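PDB 4OW5: fusolin from Unidentified entomopoxvirus, which forms the crystalline viral spindles that enhance virulence, and probably acts on chitin through a lytic polysaccharide monooxygenase domain. Local coordinates for residues T120-Q125 and V132-E137; Q169-F174 and P203-Q208; N15-F20 and G28-M33. All coordinates share one frame; numbering follows the deposited sequence.

Contact 1 (T120-Q125 and V132-E137); sequences TVIPLQ and VPIEFE
L124 and V132 make the closest touch, with CD2 of L124 3.5 Å from CG2 of V132. The two side chains meet at a slant, methyl to methyl. I122, on strand 120-123, makes the second touch. Its CD1 reaches CG2 of I134 at 4.0 Å, and these two side chains cross at about a right angle. The torsions explain which methyls meet. I122 has CG1 opposite its carbonyl carbon (chi1 -56°) and a straight chain beyond, which carries CD1 out to I134. I134 holds CG1 between its backbone N and carbonyl carbon (chi1 81°). That leaves CG2 to meet I122, while its own CD1 lies 3.7 Å above the ring plane of F136, offset toward the rim. I122 CG2 also lies 4.3 Å from V132 CG1, a looser approach. The strands come from different sheets of the fibronectin type III-like core: 120-123 pairs with strand 223-234, and 131-140 lies between 2-6 and 194-203. F233 touches both L124 and V132. The contact between the segments is thus purely apolar and buried. It joins the two sheets by dispersion and exclusion of water, and the two segments share no polar bond.

Contact 2 (Q169-F174 and P203-Q208); sequences QLINIF and PVRQTQ. With EDO (1,2-ethanediol), chain G; EDO (1,2-ethanediol), chain B.
I171 and R205 are set aslant to each other. CD1 of I171 comes to the edge of the R205 guanidinium, near its plane, and lies 4.0 Å from NH2. This is a methyl beside a charged group. R205 starts with CG opposite its carbonyl carbon and then bends sharply at chi2 (-85°). The bend turns the chain toward strand 170-176. A bound 1,2-ethanediol, probably from the crystallisation liquor, sits at the same guanidinium edge. R205 NH2 donates to its O1 at 2.9 Å, in the guanidinium plane and nearly straight (165°). That O1 also lies 3.8 Å from CB of P203 and 3.9 Å from CD1 of I171. The same NH2 bonds to the carbonyl of T154, and NH1 gives a weak bond to the carbonyl of V204. In the crystal the guanidinium thus has both protein and additive partners. Strand 170-176 pairs antiparallel with 147-154 in the mixed sheet. There the backbones of I173 and F174 both bond to I151, which makes a classic beta bulge. At the bulge I173 points to P203, the last residue of strand 194-203, with CD1 4.4 Å from CD of the proline ring. I173 also packs on V200 and I202 of that strand. N172 braces its own strand: its ND2 donates to the carbonyl O of F174 at 3.1 Å, from above the carbonyl plane.

Contact 3 (N15-F20 and G28-M33); sequences NVQGGF and GIPDPM. With EDO (1,2-ethanediol), chain D.
The contact closes the loop between helix 10-17 and helix 32-47, and its tightest part is backbone against backbone. O of G19 lies 3.3 Å from C of G28, and CA of G19 makes a CA-H...O contact with O of G28 at 3.5 Å. G18 is the first residue past helix 10-17 and has positive phi (66°), as does G19. The chain turns here on two glycines, and the two backbones come close. Next to the glycines, CB of F20 packs on CD1 of I29 at 3.8 Å. With CG between its backbone N and carbonyl carbon (chi1 67°), F20 carries its ring away from 28-33, where it meets the ring of F63.

Two waters join polar groups of the two segments. The Q17 chain runs extended beyond CG and brings OE1 within 3.5 Å of CB of D31. The amide and carboxylate planes stand 79° apart. One water donates to OE1 of Q17 and accepts from N of D31 at 3.0 Å. A second water joins O of G19 to N of G28 in the same way. D31 is the N-cap of helix 32-47. Its CG lies opposite the backbone N, and OD2 takes a weak bond from N of M33 and a hydrogen bond from N of C34. OD1 is bonded to T118 OG1. C34, which follows M33, forms a disulfide with C14, which precedes N15 on helix 10-17. In the second subunit, T333 bonds to O of Q17 and D335 bonds to N of G19.

From the N terminus, contact 3 comes first. It closes the short loop between helix 10-17 and helix 32-47. Contact 1 follows, closing the turn from strand 120-123 to strand 131-140. Contact 2 spans further and brings strand 170-176 against the loop after strand 194-203. The three lie in series, so none nests in or crosses another. Contacts 1 and 2 touch directly: CG2 of V132 packs on CG2 of V204 at 3.6 Å. Together they join the two sheets of the core. Contact 3 belongs to the helical part, with its centre about 24 Å from that of contact 1. All three also reach the second subunit.

Contact 1 (T120-Q125 and V132-E137)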
# COMPACT_ATOMS: atom_id res chain seq x y z
N THR A 120 -4.07 2.25 -12.09
CA THR A 120 -4.14 0.97 -12.76
C THR A 120 -3.51 -0.02 -11.78
O THR A 120 -2.37 0.21 -11.35
CB THR A 120 -3.38 1.00 -14.09
OG1 THR A 120 -4.09 1.83 -15.02
CG2 THR A 120 -3.14 -0.43 -14.66
N VAL A 121 -4.19 -1.10 -11.45
CA VAL A 121 -3.72 -2.10 -10.50
C VAL A 121 -3.16 -3.29 -11.23
O VAL A 121 -3.92 -4.04 -11.83
CB VAL A 121 -4.85 -2.52 -9.55
CG1 VAL A 121 -4.38 -3.63 -8.61
CG2 VAL A 121 -5.39 -1.31 -8.77
N ILE A 122 -1.85 -3.50 -11.14
CA ILE A 122 -1.17 -4.61 -11.80
C ILE A 122 -0.85 -5.70 -10.76
O ILE A 122 0.02 -5.50 -9.91
CB ILE A 122 0.11 -4.10 -12.53
CG1 ILE A 122 -0.30 -2.95 -13.53
CG2 ILE A 122 0.86 -5.28 -13.26
CD1 ILE A 122 0.78 -2.34 -14.22
N PRO A 123 -1.48 -6.88 -10.83
CA PRO A 123 -1.15 -7.95 -9.87
C PRO A 123 0.23 -8.58 -10.12
O PRO A 123 0.66 -8.71 -11.26
CB PRO A 123 -2.28 -8.99 -10.06
CG PRO A 123 -3.24 -8.39 -11.03
CD PRO A 123 -2.50 -7.34 -11.80
N LEU A 124 0.96 -8.86 -9.06
CA LEU A 124 2.25 -9.53 -9.17
C LEU A 124 2.02 -11.04 -9.08
O LEU A 124 1.32 -11.49 -8.18
CB LEU A 124 3.19 -9.07 -8.05
CG LEU A 124 3.61 -7.62 -8.05
CD1 LEU A 124 4.38 -7.27 -6.80
CD2 LEU A 124 4.41 -7.26 -9.27
N GLN A 125 2.60 -11.81 -9.97
CA GLN A 125 2.50 -13.29 -9.87
C GLN A 125 3.44 -13.76 -8.75
O GLN A 125 3.16 -14.75 -8.08
CB GLN A 125 2.83 -13.98 -11.21
N VAL A 132 8.63 -5.69 -13.85
CA VAL A 132 7.42 -6.25 -14.46
C VAL A 132 7.29 -5.65 -15.85
O VAL A 132 7.13 -4.42 -15.96
CB VAL A 132 6.14 -5.97 -13.62
CG1 VAL A 132 4.89 -6.42 -14.35
CG2 VAL A 132 6.21 -6.65 -12.26
N PRO A 133 7.32 -6.44 -16.93
CA PRO A 133 7.09 -5.85 -18.25
C PRO A 133 5.65 -5.43 -18.45
O PRO A 133 4.75 -6.19 -18.12
CB PRO A 133 7.44 -6.97 -19.21
CG PRO A 133 7.16 -8.20 -18.46
CD PRO A 133 7.52 -7.90 -17.02
N ILE A 134 5.43 -4.22 -18.94
CA ILE A 134 4.10 -3.79 -19.32
C ILE A 134 4.17 -3.39 -20.78
O ILE A 134 5.10 -2.69 -21.18
CB ILE A 134 3.45 -2.71 -18.42
CG1 ILE A 134 3.91 -1.29 -18.72
CG2 ILE A 134 3.60 -3.07 -16.96
CD1 ILE A 134 3.14 -0.21 -17.91
N GLU A 135 3.17 -3.76 -21.55
CA GLU A 135 3.12 -3.32 -22.92
C GLU A 135 2.33 -2.00 -22.97
O GLU A 135 1.11 -2.01 -22.94
CB GLU A 135 2.57 -4.37 -23.86
CG GLU A 135 2.70 -3.95 -25.31
CD GLU A 135 1.98 -4.86 -26.27
OE1 GLU A 135 0.74 -5.00 -26.14
OE2 GLU A 135 2.62 -5.33 -27.24
N PHE A 136 3.03 -0.90 -23.07
CA PHE A 136 2.47 0.42 -23.20
C PHE A 136 1.65 0.53 -24.46
O PHE A 136 2.08 0.03 -25.51
CB PHE A 136 3.56 1.52 -23.23
CG PHE A 136 4.07 1.93 -21.88
CD1 PHE A 136 3.51 2.98 -21.20
CD2 PHE A 136 5.15 1.26 -21.31
CE1 PHE A 136 4.00 3.38 -19.96
CE2 PHE A 136 5.63 1.65 -20.05
CZ PHE A 136 5.07 2.72 -19.41
N GLU A 137 0.51 1.20 -24.39
CA GLU A 137 -0.30 1.54 -25.55
C GLU A 137 -0.59 3.03 -25.48
O GLU A 137 -1.12 3.53 -24.48
CB GLU A 137 -1.61 0.72 -25.63
CG GLU A 137 -2.31 0.90 -26.97
CD GLU A 137 -3.71 0.31 -27.08
OE1 GLU A 137 -4.57 0.69 -26.26
OE2 GLU A 137 -3.96 -0.45 -28.04

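Contact 2 (Q169-F174 and P203-Q208)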
# COMPACT_ATOMS: atom_id res chain seq x y z
N GLN A 169 12.00 14.12 -9.34
CA GLN A 169 11.46 12.86 -8.85
C GLN A 169 11.22 11.82 -9.94
O GLN A 169 10.65 10.78 -9.62
CB GLN A 169 10.12 13.09 -8.15
CG GLN A 169 10.27 13.89 -6.87
CD GLN A 169 8.90 14.20 -6.34
OE1 GLN A 169 8.14 14.98 -6.95
NE2 GLN A 169 8.52 13.51 -5.29
N LEU A 170 11.66 12.07 -11.19
CA LEU A 170 11.47 11.19 -12.34
C LEU A 170 12.79 10.56 -12.83
O LEU A 170 13.78 11.25 -12.98
CB LEU A 170 10.84 11.99 -13.50
CG LEU A 170 9.37 12.35 -13.31
CD1 LEU A 170 8.91 13.28 -14.41
CD2 LEU A 170 8.51 11.12 -13.14
N ILE A 171 12.75 9.26 -13.13
CA ILE A 171 13.85 8.47 -13.66
C ILE A 171 13.48 8.00 -15.06
O ILE A 171 12.44 7.34 -15.21
CB ILE A 171 14.11 7.21 -12.76
CG1 ILE A 171 14.51 7.60 -11.31
CG2 ILE A 171 15.21 6.32 -13.40
CD1 ILE A 171 14.27 6.50 -10.34
N ASN A 172 14.32 8.30 -16.06
CA ASN A 172 14.05 7.85 -17.43
C ASN A 172 14.25 6.33 -17.54
O ASN A 172 15.29 5.81 -17.14
CB ASN A 172 14.95 8.57 -18.42
CG ASN A 172 14.57 8.24 -19.83
OD1 ASN A 172 15.16 7.36 -20.45
ND2 ASN A 172 13.41 8.71 -20.28
N ILE A 173 13.25 5.63 -18.05
CA ILE A 173 13.30 4.18 -18.25
C ILE A 173 13.12 3.80 -19.73
O ILE A 173 13.29 2.63 -20.05
CB ILE A 173 12.31 3.39 -17.36
CG1 ILE A 173 10.85 3.74 -17.68
CG2 ILE A 173 12.67 3.59 -15.88
CD1 ILE A 173 9.82 2.93 -16.89
N PHE A 174 12.87 4.77 -20.60
CA PHE A 174 12.75 4.53 -22.03
C PHE A 174 12.92 5.84 -22.82
O PHE A 174 12.31 6.86 -22.49
CB PHE A 174 11.38 3.90 -22.41
CG PHE A 174 11.23 3.59 -23.89
CD1 PHE A 174 10.82 4.57 -24.79
CD2 PHE A 174 11.38 2.29 -24.37
CE1 PHE A 174 10.64 4.28 -26.14
CE2 PHE A 174 11.17 1.99 -25.72
CZ PHE A 174 10.85 3.00 -26.61
N PRO A 203 10.27 -1.00 -13.02
CA PRO A 203 10.81 -1.37 -11.70
C PRO A 203 9.67 -1.57 -10.72
O PRO A 203 8.74 -0.77 -10.68
CB PRO A 203 11.71 -0.17 -11.31
CG PRO A 203 11.99 0.53 -12.61
CD PRO A 203 10.78 0.32 -13.46
N VAL A 204 9.72 -2.65 -9.96
CA VAL A 204 8.70 -2.88 -9.02
C VAL A 204 8.84 -1.78 -7.92
O VAL A 204 9.91 -1.16 -7.73
CB VAL A 204 8.68 -4.35 -8.52
CG1 VAL A 204 7.60 -4.57 -7.48
CG2 VAL A 204 8.39 -5.28 -9.68
N ARG A 205 7.70 -1.35 -7.48
CA ARG A 205 7.54 -0.33 -6.45
C ARG A 205 6.66 -0.97 -5.41
O ARG A 205 5.77 -1.75 -5.76
CB ARG A 205 6.89 0.93 -7.05
CG ARG A 205 7.80 1.75 -7.95
CD ARG A 205 8.64 2.70 -7.16
NE ARG A 205 9.52 3.52 -8.00
CZ ARG A 205 10.69 3.12 -8.49
NH1 ARG A 205 11.15 1.90 -8.24
NH2 ARG A 205 11.42 3.95 -9.22
N GLN A 206 6.87 -0.63 -4.15
CA GLN A 206 6.04 -1.10 -3.05
C GLN A 206 4.94 -0.09 -2.73
O GLN A 206 4.18 -0.32 -1.82
CB GLN A 206 6.93 -1.35 -1.82
CG GLN A 206 8.14 -2.26 -2.12
CD GLN A 206 7.76 -3.56 -2.81
OE1 GLN A 206 6.79 -4.22 -2.42
NE2 GLN A 206 8.54 -4.00 -3.79
N THR A 207 4.85 1.01 -3.46
CA THR A 207 3.86 2.07 -3.26
C THR A 207 3.26 2.48 -4.59
O THR A 207 3.83 2.21 -5.66
CB THR A 207 4.56 3.28 -2.63
OG1 THR A 207 5.66 3.63 -3.47
CG2 THR A 207 5.07 3.00 -1.23
N GLN A 208 2.17 3.23 -4.52
CA GLN A 208 1.54 3.77 -5.71
C GLN A 208 2.51 4.77 -6.34
O GLN A 208 3.17 5.52 -5.64
CB GLN A 208 0.20 4.40 -5.36
CG GLN A 208 -0.46 4.99 -6.56
CD GLN A 208 -1.89 5.35 -6.37
OE1 GLN A 208 -2.59 4.84 -5.49
NE2 GLN A 208 -2.34 6.28 -7.16
C1 EDO G . 14.61 2.56 -8.86
O1 EDO G . 13.88 2.64 -10.07
C2 EDO G . 14.69 1.09 -8.40
O2 EDO G . 14.52 1.02 -6.99
C1 EDO B . 16.98 4.69 -20.78
O1 EDO B . 17.26 5.42 -19.61
C2 EDO B . 17.30 5.52 -22.03
O2 EDO B . 18.38 6.39 -21.79

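Contact 3 (N15-F20 and G28-M33)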
# COMPACT_ATOMS: atom_id res chain seq x y z
N ASN A 15 -11.67 12.01 -18.22
CA ASN A 15 -12.50 12.28 -19.39
C ASN A 15 -13.51 11.16 -19.63
O ASN A 15 -14.71 11.43 -19.66
CB ASN A 15 -11.64 12.47 -20.65
CG ASN A 15 -12.45 12.85 -21.88
OD1 ASN A 15 -12.93 13.95 -22.02
ND2 ASN A 15 -12.73 11.91 -22.73
N VAL A 16 -13.02 9.92 -19.78
CA VAL A 16 -13.91 8.82 -20.10
C VAL A 16 -14.94 8.55 -19.01
O VAL A 16 -16.05 8.26 -19.36
CB VAL A 16 -13.20 7.50 -20.50
CG1 VAL A 16 -12.25 7.73 -21.66
CG2 VAL A 16 -12.53 6.81 -19.35
N GLN A 17 -14.63 8.72 -17.73
CA GLN A 17 -15.61 8.45 -16.67
C GLN A 17 -16.81 9.41 -16.67
O GLN A 17 -17.85 9.07 -16.10
CB GLN A 17 -14.95 8.48 -15.32
CG GLN A 17 -14.19 7.21 -15.06
CD GLN A 17 -13.63 7.17 -13.65
OE1 GLN A 17 -14.19 7.72 -12.72
NE2 GLN A 17 -12.61 6.40 -13.45
N GLY A 18 -16.66 10.56 -17.31
CA GLY A 18 -17.77 11.48 -17.52
C GLY A 18 -18.32 12.10 -16.27
O GLY A 18 -17.64 12.17 -15.24
N GLY A 19 -19.58 12.52 -16.36
CA GLY A 19 -20.29 13.19 -15.29
C GLY A 19 -19.87 14.65 -15.14
O GLY A 19 -20.35 15.30 -14.22
N PHE A 20 -19.01 15.19 -16.03
CA PHE A 20 -18.45 16.55 -15.91
C PHE A 20 -19.12 17.58 -16.84
O PHE A 20 -18.95 18.78 -16.65
CB PHE A 20 -16.93 16.54 -16.20
CG PHE A 20 -16.56 16.21 -17.64
CD1 PHE A 20 -16.58 17.19 -18.62
CD2 PHE A 20 -16.18 14.93 -18.00
CE1 PHE A 20 -16.25 16.89 -19.94
CE2 PHE A 20 -15.84 14.64 -19.31
CZ PHE A 20 -15.88 15.62 -20.28
N GLY A 28 -21.39 16.02 -10.42
CA GLY A 28 -21.77 14.75 -11.03
C GLY A 28 -20.58 13.85 -11.31
O GLY A 28 -20.74 12.73 -11.80
N ILE A 29 -19.35 14.33 -11.01
CA ILE A 29 -18.15 13.52 -11.25
C ILE A 29 -18.01 12.49 -10.11
O ILE A 29 -17.93 12.87 -8.95
CB ILE A 29 -16.90 14.41 -11.39
CG1 ILE A 29 -17.05 15.37 -12.58
CG2 ILE A 29 -15.65 13.53 -11.55
CD1 ILE A 29 -16.14 16.56 -12.53
N PRO A 30 -17.95 11.19 -10.42
CA PRO A 30 -17.90 10.18 -9.35
C PRO A 30 -16.53 9.96 -8.69
O PRO A 30 -16.47 9.76 -7.49
CB PRO A 30 -18.35 8.92 -10.07
CG PRO A 30 -17.97 9.10 -11.42
CD PRO A 30 -18.12 10.55 -11.74
N ASP A 31 -15.43 9.99 -9.45
CA ASP A 31 -14.12 9.76 -8.85
C ASP A 31 -13.73 11.03 -8.05
O ASP A 31 -13.85 12.13 -8.58
CB ASP A 31 -13.07 9.43 -9.91
CG ASP A 31 -11.71 9.18 -9.31
OD1 ASP A 31 -11.47 8.05 -8.86
OD2 ASP A 31 -10.93 10.15 -9.19
N PRO A 32 -13.41 10.91 -6.74
CA PRO A 32 -13.12 12.11 -5.95
C PRO A 32 -11.96 12.97 -6.48
O PRO A 32 -12.00 14.18 -6.34
CB PRO A 32 -12.76 11.56 -4.56
CG PRO A 32 -13.26 10.18 -4.53
CD PRO A 32 -13.35 9.68 -5.92
N MET A 33 -10.92 12.35 -7.06
CA MET A 33 -9.79 13.12 -7.55
C MET A 33 -10.11 13.76 -8.88
O MET A 33 -9.77 14.92 -9.03
CB MET A 33 -8.50 12.29 -7.58
CG MET A 33 -7.99 11.93 -6.21
SD MET A 33 -7.82 13.33 -5.07
CE MET A 33 -6.65 14.30 -5.92
C1 EDO D . -17.55 12.25 -23.00
O1 EDO D . -16.74 13.35 -23.35
C2 EDO D . -17.74 12.20 -21.48
O2 EDO D . -17.39 10.92 -20.99
O HOH W 1 -14.80 10.26 -12.38
O HOH W 2 -20.82 17.47 -13.00